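Local coordinates for DR2417 (Deinococcus radiodurans, PDB 4XWW), which probably degrades and matures RNA as a metal-dependent 5'-3' exonuclease, and possibly endonuclease, of the metallo-beta-lactamase superfamily, working as a homodimer, at residues 238-243 / 305-310; 332-337 / 364-369. One frame throughout, in Å; residues are numbered along the deposited sequence. Where two conformers were deposited one is given.

Contact 1 and contact 2 follow one another along the chain, the first closing before the second opens, and both reach the same five-stranded parallel sheet. Contact 1 pairs two inner strands, 240-243 and 306-310. Contact 2 joins the loop before strand 339-342 to the turn that leads from helix 351-364 into the outermost strand 367-369. Their centres lie 11 Å apart, and they touch: Phe241 packs on Leu334, Phe308 on Ile332, and Arg239 NH2 is probably hydrogen-bonded to Ala333 O. The interior strand pair of the sheet is thereby tied to the loop beside its edge.

Contact 1. Residues 238-243 / 305-310; sequences GRVFLT and QVLFVC
Val306 begins the pairing of two parallel strands, its carbonyl O accepting the N-H of Val240 at 3.2 Å while its side chain lies beside CG of Arg239. The axes of 240-243 and 306-310 come within 4.6 Å and cross at -20°, the ordinary twist of neighbouring parallel strands. Leu307 follows, its CG and CD1 meeting CG1 of Val240, a methyl held anti to the backbone N (chi1 176°); CA of Leu307 also directs a C-H toward Val240 O. That oxygen takes the N-H of Phe308 as well, in the carbonyl plane at 2.8 Å.

The Phe308 ring lies side by side with that of Phe241, their planes only 6° apart. The rings are slid past each other and barely overlap: the centroids are separated by 4.5 Å, and CD1 of Phe308 sits over the rim of the other ring, 3.3 Å from Phe241 CE2. Arg239 CZ meets the edge of the Phe241 ring in its plane, Phe241 CZ lies over the centre of one guanidinium face, and NH2 of Arg239 forms a salt bridge with Asp338. The Phe308 carbonyl accepts the N-H of Leu242 almost head-on, at 2.7 Å. Val309 brings its CA against Leu242 O, which is also the acceptor for Cys310 N. The Cys310 carbonyl O receives the hydroxyl of Thr243, whose OG1 stands above the carbonyl plane at 2.8 Å.

Four backbone bonds thus fix the register of these inner neighbours in the parallel sheet of the beta-CASP domain, with Phe241, Thr243, Phe308 and Cys310 on one face and Val240, Leu242, Leu307 and Val309 on the other. With almost every touching residue buried, the main-chain polar groups joined here are paired within an apolar interior.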
ATOM      1  N   GLY A 238      -7.857 -22.217 -23.109  1.00 25.33           N
ATOM      2  CA  GLY A 238      -8.892 -22.717 -22.221  1.00 28.11           C
ATOM      3  C   GLY A 238      -9.877 -21.636 -21.800  1.00 29.00           C
ATOM      4  O   GLY A 238     -10.157 -20.702 -22.549  1.00 23.56           O
ATOM      5  N   ARG A 239     -10.403 -21.763 -20.586  1.00 27.22           N
ATOM      6  CA  ARG A 239     -11.326 -20.770 -20.042  1.00 30.84           C
ATOM      7  C   ARG A 239     -10.628 -19.419 -19.827  1.00 28.77           C
ATOM      8  O   ARG A 239      -9.428 -19.361 -19.547  1.00 23.14           O
ATOM      9  CB  ARG A 239     -11.923 -21.261 -18.717  1.00 23.68           C
ATOM     10  CG  ARG A 239     -12.745 -22.512 -18.811  1.00 25.21           C
ATOM     11  CD  ARG A 239     -13.522 -22.751 -17.516  1.00 27.22           C
ATOM     12  NE  ARG A 239     -12.604 -22.911 -16.390  1.00 27.83           N
ATOM     13  CZ  ARG A 239     -12.963 -23.302 -15.171  1.00 28.44           C
ATOM     14  NH1 ARG A 239     -14.227 -23.595 -14.911  1.00 27.07           N
ATOM     15  NH2 ARG A 239     -12.053 -23.407 -14.212  1.00 25.67           N
ATOM     16  N   VAL A 240     -11.381 -18.335 -19.945  1.00 21.19           N
ATOM     17  CA  VAL A 240     -10.874 -16.996 -19.650  1.00 19.94           C
ATOM     18  C   VAL A 240     -11.739 -16.374 -18.564  1.00 20.97           C
ATOM     19  O   VAL A 240     -12.979 -16.375 -18.657  1.00 23.53           O
ATOM     20  CB  VAL A 240     -10.862 -16.073 -20.900  1.00 22.08           C
ATOM     21  CG1 VAL A 240     -10.416 -14.643 -20.551  1.00 20.59           C
ATOM     22  CG2 VAL A 240     -10.017 -16.664 -22.012  1.00 21.84           C
ATOM     23  N   PHE A 241     -11.073 -15.850 -17.543  1.00 19.08           N
ATOM     24  CA  PHE A 241     -11.685 -15.016 -16.522  1.00 18.80           C
ATOM     25  C   PHE A 241     -11.091 -13.637 -16.642  1.00 19.37           C
ATOM     26  O   PHE A 241      -9.874 -13.479 -16.762  1.00 22.59           O
ATOM     27  CB  PHE A 241     -11.445 -15.568 -15.111  1.00 20.35           C
ATOM     28  CG  PHE A 241     -11.949 -16.972 -14.894  1.00 22.84           C
ATOM     29  CD1 PHE A 241     -11.278 -18.060 -15.438  1.00 20.76           C
ATOM     30  CD2 PHE A 241     -13.072 -17.211 -14.120  1.00 22.20           C
ATOM     31  CE1 PHE A 241     -11.743 -19.363 -15.233  1.00 23.61           C
ATOM     32  CE2 PHE A 241     -13.532 -18.498 -13.898  1.00 22.41           C
ATOM     33  CZ  PHE A 241     -12.875 -19.577 -14.463  1.00 24.90           C
ATOM     34  N   LEU A 242     -11.940 -12.619 -16.619  1.00 20.18           N
ATOM     35  CA  LEU A 242     -11.454 -11.259 -16.710  1.00 18.42           C
ATOM     36  C   LEU A 242     -12.134 -10.410 -15.638  1.00 18.72           C
ATOM     37  O   LEU A 242     -13.320 -10.571 -15.402  1.00 22.66           O
ATOM     38  CB  LEU A 242     -11.725 -10.684 -18.113  1.00 17.42           C
ATOM     39  CG  LEU A 242     -11.262  -9.253 -18.375  1.00 19.22           C
ATOM     40  CD1 LEU A 242     -10.890  -9.104 -19.855  1.00 22.17           C
ATOM     41  CD2 LEU A 242     -12.358  -8.226 -17.998  1.00 17.58           C
ATOM     42  N   THR A 243     -11.374  -9.530 -14.993  1.00 20.77           N
ATOM     43  CA  THR A 243     -11.941  -8.578 -14.035  1.00 16.21           C
ATOM     44  C   THR A 243     -11.590  -7.175 -14.437  1.00 16.15           C
ATOM     45  O   THR A 243     -10.538  -6.916 -15.021  1.00 17.59           O
ATOM     46  CB  THR A 243     -11.446  -8.845 -12.585  1.00 21.41           C
ATOM     47  OG1 THR A 243     -12.138  -7.987 -11.669  1.00 25.79           O
ATOM     48  CG2 THR A 243      -9.936  -8.588 -12.456  1.00 20.79           C
ATOM     49  N   GLN A 305     -14.736 -22.033 -24.997  1.00 28.09           N
ATOM     50  CA  GLN A 305     -15.968 -21.330 -25.357  1.00 27.16           C
ATOM     51  C   GLN A 305     -16.475 -20.435 -24.234  1.00 30.39           C
ATOM     52  O   GLN A 305     -17.599 -19.921 -24.284  1.00 28.09           O
ATOM     53  CB  GLN A 305     -17.062 -22.322 -25.730  1.00 28.82           C
ATOM     54  CG  GLN A 305     -16.693 -23.290 -26.825  1.00 32.22           C
ATOM     55  CD  GLN A 305     -17.847 -24.193 -27.187  1.00 37.17           C
ATOM     56  OE1 GLN A 305     -18.179 -25.128 -26.452  1.00 32.49           O
ATOM     57  NE2 GLN A 305     -18.480 -23.912 -28.318  1.00 41.10           N
ATOM     58  N   VAL A 306     -15.659 -20.257 -23.205  1.00 25.80           N
ATOM     59  CA  VAL A 306     -16.168 -19.642 -21.988  1.00 27.66           C
ATOM     60  C   VAL A 306     -15.408 -18.378 -21.574  1.00 23.52           C
ATOM     61  O   VAL A 306     -14.179 -18.359 -21.558  1.00 25.47           O
ATOM     62  CB  VAL A 306     -16.133 -20.674 -20.847  1.00 34.96           C
ATOM     63  CG1 VAL A 306     -16.541 -20.047 -19.552  1.00 42.12           C
ATOM     64  CG2 VAL A 306     -17.054 -21.853 -21.180  1.00 32.00           C
ATOM     65  N   LEU A 307     -16.147 -17.308 -21.275  1.00 23.55           N
ATOM     66  CA  LEU A 307     -15.528 -16.120 -20.707  1.00 21.87           C
ATOM     67  C   LEU A 307     -16.325 -15.620 -19.492  1.00 23.98           C
ATOM     68  O   LEU A 307     -17.532 -15.396 -19.574  1.00 27.34           O
ATOM     69  CB  LEU A 307     -15.409 -15.016 -21.768  1.00 21.05           C
ATOM     70  CG  LEU A 307     -14.449 -13.882 -21.391  1.00 32.29           C
ATOM     71  CD1 LEU A 307     -13.801 -13.303 -22.634  1.00 41.54           C
ATOM     72  CD2 LEU A 307     -15.176 -12.787 -20.651  1.00 35.26           C
ATOM     73  N   PHE A 308     -15.640 -15.464 -18.365  1.00 25.92           N
ATOM     74  CA  PHE A 308     -16.237 -14.924 -17.152  1.00 24.51           C
ATOM     75  C   PHE A 308     -15.784 -13.480 -16.975  1.00 23.45           C
ATOM     76  O   PHE A 308     -14.584 -13.214 -16.941  1.00 25.21           O
ATOM     77  CB  PHE A 308     -15.808 -15.729 -15.914  1.00 21.90           C
ATOM     78  CG  PHE A 308     -16.326 -17.127 -15.866  1.00 26.09           C
ATOM     79  CD1 PHE A 308     -15.607 -18.170 -16.437  1.00 31.20           C
ATOM     80  CD2 PHE A 308     -17.499 -17.424 -15.195  1.00 23.84           C
ATOM     81  CE1 PHE A 308     -16.076 -19.476 -16.360  1.00 33.56           C
ATOM     82  CE2 PHE A 308     -17.968 -18.712 -15.121  1.00 26.88           C
ATOM     83  CZ  PHE A 308     -17.257 -19.743 -15.706  1.00 30.27           C
ATOM     84  N   VAL A 309     -16.733 -12.560 -16.843  1.00 19.84           N
ATOM     85  CA  VAL A 309     -16.417 -11.171 -16.503  1.00 22.33           C
ATOM     86  C   VAL A 309     -16.787 -11.023 -15.033  1.00 22.05           C
ATOM     87  O   VAL A 309     -17.934 -11.225 -14.672  1.00 21.27           O
ATOM     88  CB  VAL A 309     -17.193 -10.167 -17.373  1.00 28.70           C
ATOM     89  CG1 VAL A 309     -16.819  -8.749 -17.006  1.00 32.25           C
ATOM     90  CG2 VAL A 309     -16.918 -10.418 -18.837  1.00 24.22           C
ATOM     91  N   CYS A 310     -15.786 -10.733 -14.187  0.72 20.18           N
ATOM     92  CA  CYS A 310     -15.879 -10.897 -12.722  0.72 21.46           C
ATOM     93  C   CYS A 310     -15.582  -9.620 -11.919  0.72 18.07           C
ATOM     94  O   CYS A 310     -14.734  -8.829 -12.301  0.72 21.60           O
ATOM     95  CB  CYS A 310     -14.891 -11.960 -12.239  0.72 20.45           C
ATOM     96  SG  CYS A 310     -14.866 -13.561 -13.092  0.72 23.46           S
TER

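Contact 2. Residues 332-337 / 364-369; sequences IALRRG and IGVDVV
Leu334 packing on Ile364 and Val366, flanked by a water-mediated polar fringe, makes this a surface contact between the loop before strand 339-342 and the turn linking helix 351-364 to strand 367-369. Leu334 and Ile364 cross at about a right angle. CB of Leu334 is 4.0 Å from Ile364 CG2, and also meets Ile364 CD1 and, at 4.1 Å, Val366 CG1. The same Val366 methyl, anti to the carbonyl carbon (chi1 -44°), rests against Arg335 O.

Outside this apolar patch, Arg336 folds over the end of the helix. Its chain bends at chi3 (-132°), and the guanidinium lays one face over Ile364 O, which stands 3.7 Å from CZ, above the centre of the group. Gly365 has positive phi, 106°, where the chain leaves the helix, and its CA comes within 3.4 Å of Arg336 NH1.

Direct hydrogen bonds between the two segments are absent, and water takes their place. One water, in the guanidinium plane, accepts from Arg336 NH1 at 2.6 Å and donates weakly to Gly365 O. A second accepts from Gly337 N and donates to both Gly365 O and, at 2.8 Å, Asp367 OD1, so it knits the loop, the turn and the start of the strand together.

Leu361 of helix 351-364 lies against Leu334 and Val366, and Asp367 and Val369 bond through their backbones to strand 339-342. The contact thus lies at the C-terminal end of helix 351-364, beside strand 367-369, the outermost of the sheet within the chain.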
ATOM      1  N   ILE A 332     -17.437 -22.302  -8.827  1.00 33.83           N
ATOM      2  CA  ILE A 332     -16.376 -22.322  -9.820  1.00 28.20           C
ATOM      3  C   ILE A 332     -15.027 -22.582  -9.139  1.00 32.94           C
ATOM      4  O   ILE A 332     -14.738 -22.046  -8.069  1.00 31.96           O
ATOM      5  CB  ILE A 332     -16.315 -20.993 -10.620  1.00 28.08           C
ATOM      6  CG1 ILE A 332     -17.679 -20.634 -11.217  1.00 35.91           C
ATOM      7  CG2 ILE A 332     -15.266 -21.071 -11.716  1.00 32.01           C
ATOM      8  CD1 ILE A 332     -17.770 -19.170 -11.675  1.00 34.40           C
ATOM      9  N   ALA A 333     -14.197 -23.400  -9.771  1.00 28.05           N
ATOM     10  CA  ALA A 333     -12.849 -23.644  -9.279  1.00 29.25           C
ATOM     11  C   ALA A 333     -11.804 -23.430 -10.372  1.00 33.70           C
ATOM     12  O   ALA A 333     -11.875 -24.048 -11.430  1.00 31.69           O
ATOM     13  CB  ALA A 333     -12.745 -25.055  -8.720  1.00 30.15           C
ATOM     14  N   LEU A 334     -10.833 -22.555 -10.105  1.00 25.77           N
ATOM     15  CA  LEU A 334      -9.731 -22.328 -11.035  1.00 23.90           C
ATOM     16  C   LEU A 334      -8.849 -23.567 -11.165  1.00 24.50           C
ATOM     17  O   LEU A 334      -8.793 -24.400 -10.255  1.00 25.39           O
ATOM     18  CB  LEU A 334      -8.882 -21.139 -10.584  1.00 22.68           C
ATOM     19  CG  LEU A 334      -9.597 -19.783 -10.625  1.00 21.84           C
ATOM     20  CD1 LEU A 334      -8.636 -18.657 -10.334  1.00 23.17           C
ATOM     21  CD2 LEU A 334     -10.266 -19.552 -11.964  1.00 21.75           C
ATOM     22  N   ARG A 335      -8.164 -23.685 -12.301  1.00 24.08           N
ATOM     23  CA  ARG A 335      -7.240 -24.802 -12.535  1.00 24.61           C
ATOM     24  C   ARG A 335      -6.173 -24.423 -13.562  1.00 23.69           C
ATOM     25  O   ARG A 335      -6.346 -23.456 -14.322  1.00 22.88           O
ATOM     26  CB  ARG A 335      -8.004 -26.053 -12.997  1.00 29.09           C
ATOM     27  CG  ARG A 335      -9.046 -25.818 -14.092  1.00 28.35           C
ATOM     28  CD  ARG A 335      -9.684 -27.148 -14.537  1.00 28.38           C
ATOM     29  NE  ARG A 335     -11.056 -26.987 -15.029  1.00 34.58           N
ATOM     30  CZ  ARG A 335     -11.379 -26.723 -16.291  1.00 30.72           C
ATOM     31  NH1 ARG A 335     -10.433 -26.582 -17.210  1.00 31.05           N
ATOM     32  NH2 ARG A 335     -12.653 -26.614 -16.644  1.00 30.89           N
ATOM     33  N   ARG A 336      -5.080 -25.183 -13.588  1.00 26.70           N
ATOM     34  CA  ARG A 336      -4.045 -24.985 -14.602  1.00 30.07           C
ATOM     35  C   ARG A 336      -4.657 -25.026 -15.986  1.00 25.17           C
ATOM     36  O   ARG A 336      -5.383 -25.958 -16.300  1.00 26.99           O
ATOM     37  CB  ARG A 336      -2.967 -26.056 -14.512  1.00 32.63           C
ATOM     38  CG  ARG A 336      -1.784 -25.674 -13.693  1.00 42.16           C
ATOM     39  CD  ARG A 336      -0.809 -26.828 -13.498  1.00 38.63           C
ATOM     40  NE  ARG A 336      -0.466 -26.910 -12.085  1.00 29.82           N
ATOM     41  CZ  ARG A 336       0.355 -26.060 -11.485  1.00 32.98           C
ATOM     42  NH1 ARG A 336       0.929 -25.094 -12.185  1.00 27.21           N
ATOM     43  NH2 ARG A 336       0.615 -26.188 -10.191  1.00 46.67           N
ATOM     44  N   GLY A 337      -4.344 -24.034 -16.814  1.00 26.68           N
ATOM     45  CA  GLY A 337      -4.927 -23.945 -18.136  1.00 27.62           C
ATOM     46  C   GLY A 337      -5.857 -22.753 -18.258  1.00 26.70           C
ATOM     47  O   GLY A 337      -6.006 -22.191 -19.339  1.00 28.71           O
ATOM     48  N   ILE A 364      -1.890 -21.385  -8.209  1.00 22.14           N
ATOM     49  CA  ILE A 364      -2.875 -22.326  -8.742  1.00 22.93           C
ATOM     50  C   ILE A 364      -2.367 -22.853 -10.077  1.00 21.34           C
ATOM     51  O   ILE A 364      -2.567 -24.031 -10.411  1.00 22.82           O
ATOM     52  CB  ILE A 364      -4.267 -21.670  -8.904  1.00 25.99           C
ATOM     53  CG1 ILE A 364      -4.888 -21.413  -7.527  1.00 30.34           C
ATOM     54  CG2 ILE A 364      -5.210 -22.568  -9.724  1.00 26.11           C
ATOM     55  CD1 ILE A 364      -6.194 -20.613  -7.572  1.00 29.68           C
ATOM     56  N   GLY A 365      -1.696 -21.981 -10.818  1.00 22.02           N
ATOM     57  CA  GLY A 365      -1.121 -22.341 -12.102  1.00 24.70           C
ATOM     58  C   GLY A 365      -1.871 -21.786 -13.295  1.00 23.52           C
ATOM     59  O   GLY A 365      -1.652 -22.205 -14.429  1.00 27.70           O
ATOM     60  N   VAL A 366      -2.743 -20.819 -13.052  1.00 20.54           N
ATOM     61  CA  VAL A 366      -3.416 -20.162 -14.167  1.00 19.97           C
ATOM     62  C   VAL A 366      -2.425 -19.214 -14.860  1.00 20.39           C
ATOM     63  O   VAL A 366      -1.425 -18.780 -14.272  1.00 22.41           O
ATOM     64  CB  VAL A 366      -4.695 -19.403 -13.718  1.00 37.49           C
ATOM     65  CG1 VAL A 366      -5.505 -20.249 -12.744  1.00 31.52           C
ATOM     66  CG2 VAL A 366      -4.362 -18.033 -13.128  1.00 30.20           C
ATOM     67  N   ASP A 367      -2.665 -18.951 -16.132  1.00 19.17           N
ATOM     68  CA  ASP A 367      -1.925 -17.909 -16.819  1.00 21.66           C
ATOM     69  C   ASP A 367      -2.472 -16.567 -16.348  1.00 21.09           C
ATOM     70  O   ASP A 367      -3.675 -16.348 -16.398  1.00 24.72           O
ATOM     71  CB  ASP A 367      -2.050 -18.056 -18.338  1.00 26.40           C
ATOM     72  CG  ASP A 367      -1.477 -19.371 -18.848  1.00 38.35           C
ATOM     73  OD1 ASP A 367      -0.942 -20.147 -18.031  1.00 43.73           O
ATOM     74  OD2 ASP A 367      -1.559 -19.627 -20.068  1.00 35.49           O
ATOM     75  N   VAL A 368      -1.598 -15.676 -15.871  1.00 16.06           N
ATOM     76  CA  VAL A 368      -2.040 -14.424 -15.273  1.00 18.48           C
ATOM     77  C   VAL A 368      -1.574 -13.274 -16.142  1.00 22.59           C
ATOM     78  O   VAL A 368      -0.384 -13.152 -16.448  1.00 22.30           O
ATOM     79  CB  VAL A 368      -1.497 -14.223 -13.839  1.00 18.93           C
ATOM     80  CG1 VAL A 368      -2.326 -13.166 -13.105  1.00 25.28           C
ATOM     81  CG2 VAL A 368      -1.473 -15.546 -13.075  1.00 22.76           C
ATOM     82  N   VAL A 369      -2.525 -12.426 -16.520  1.00 17.91           N
ATOM     83  CA  VAL A 369      -2.311 -11.379 -17.508  1.00 15.65           C
ATOM     84  C   VAL A 369      -2.694 -10.028 -16.914  1.00 17.90           C
ATOM     85  O   VAL A 369      -3.847  -9.825 -16.517  1.00 19.74           O
ATOM     86  CB  VAL A 369      -3.149 -11.663 -18.784  1.00 16.61           C
ATOM     87  CG1 VAL A 369      -3.060 -10.513 -19.763  1.00 22.25           C
ATOM     88  CG2 VAL A 369      -2.679 -12.953 -19.435  1.00 14.75           C
TER
HETATM   89  O   HOH W   1       0.980 -24.195 -14.651  1.00 49.63           O
HETATM   90  O   HOH W   2      -1.837 -22.523 -16.918  1.00 33.82           O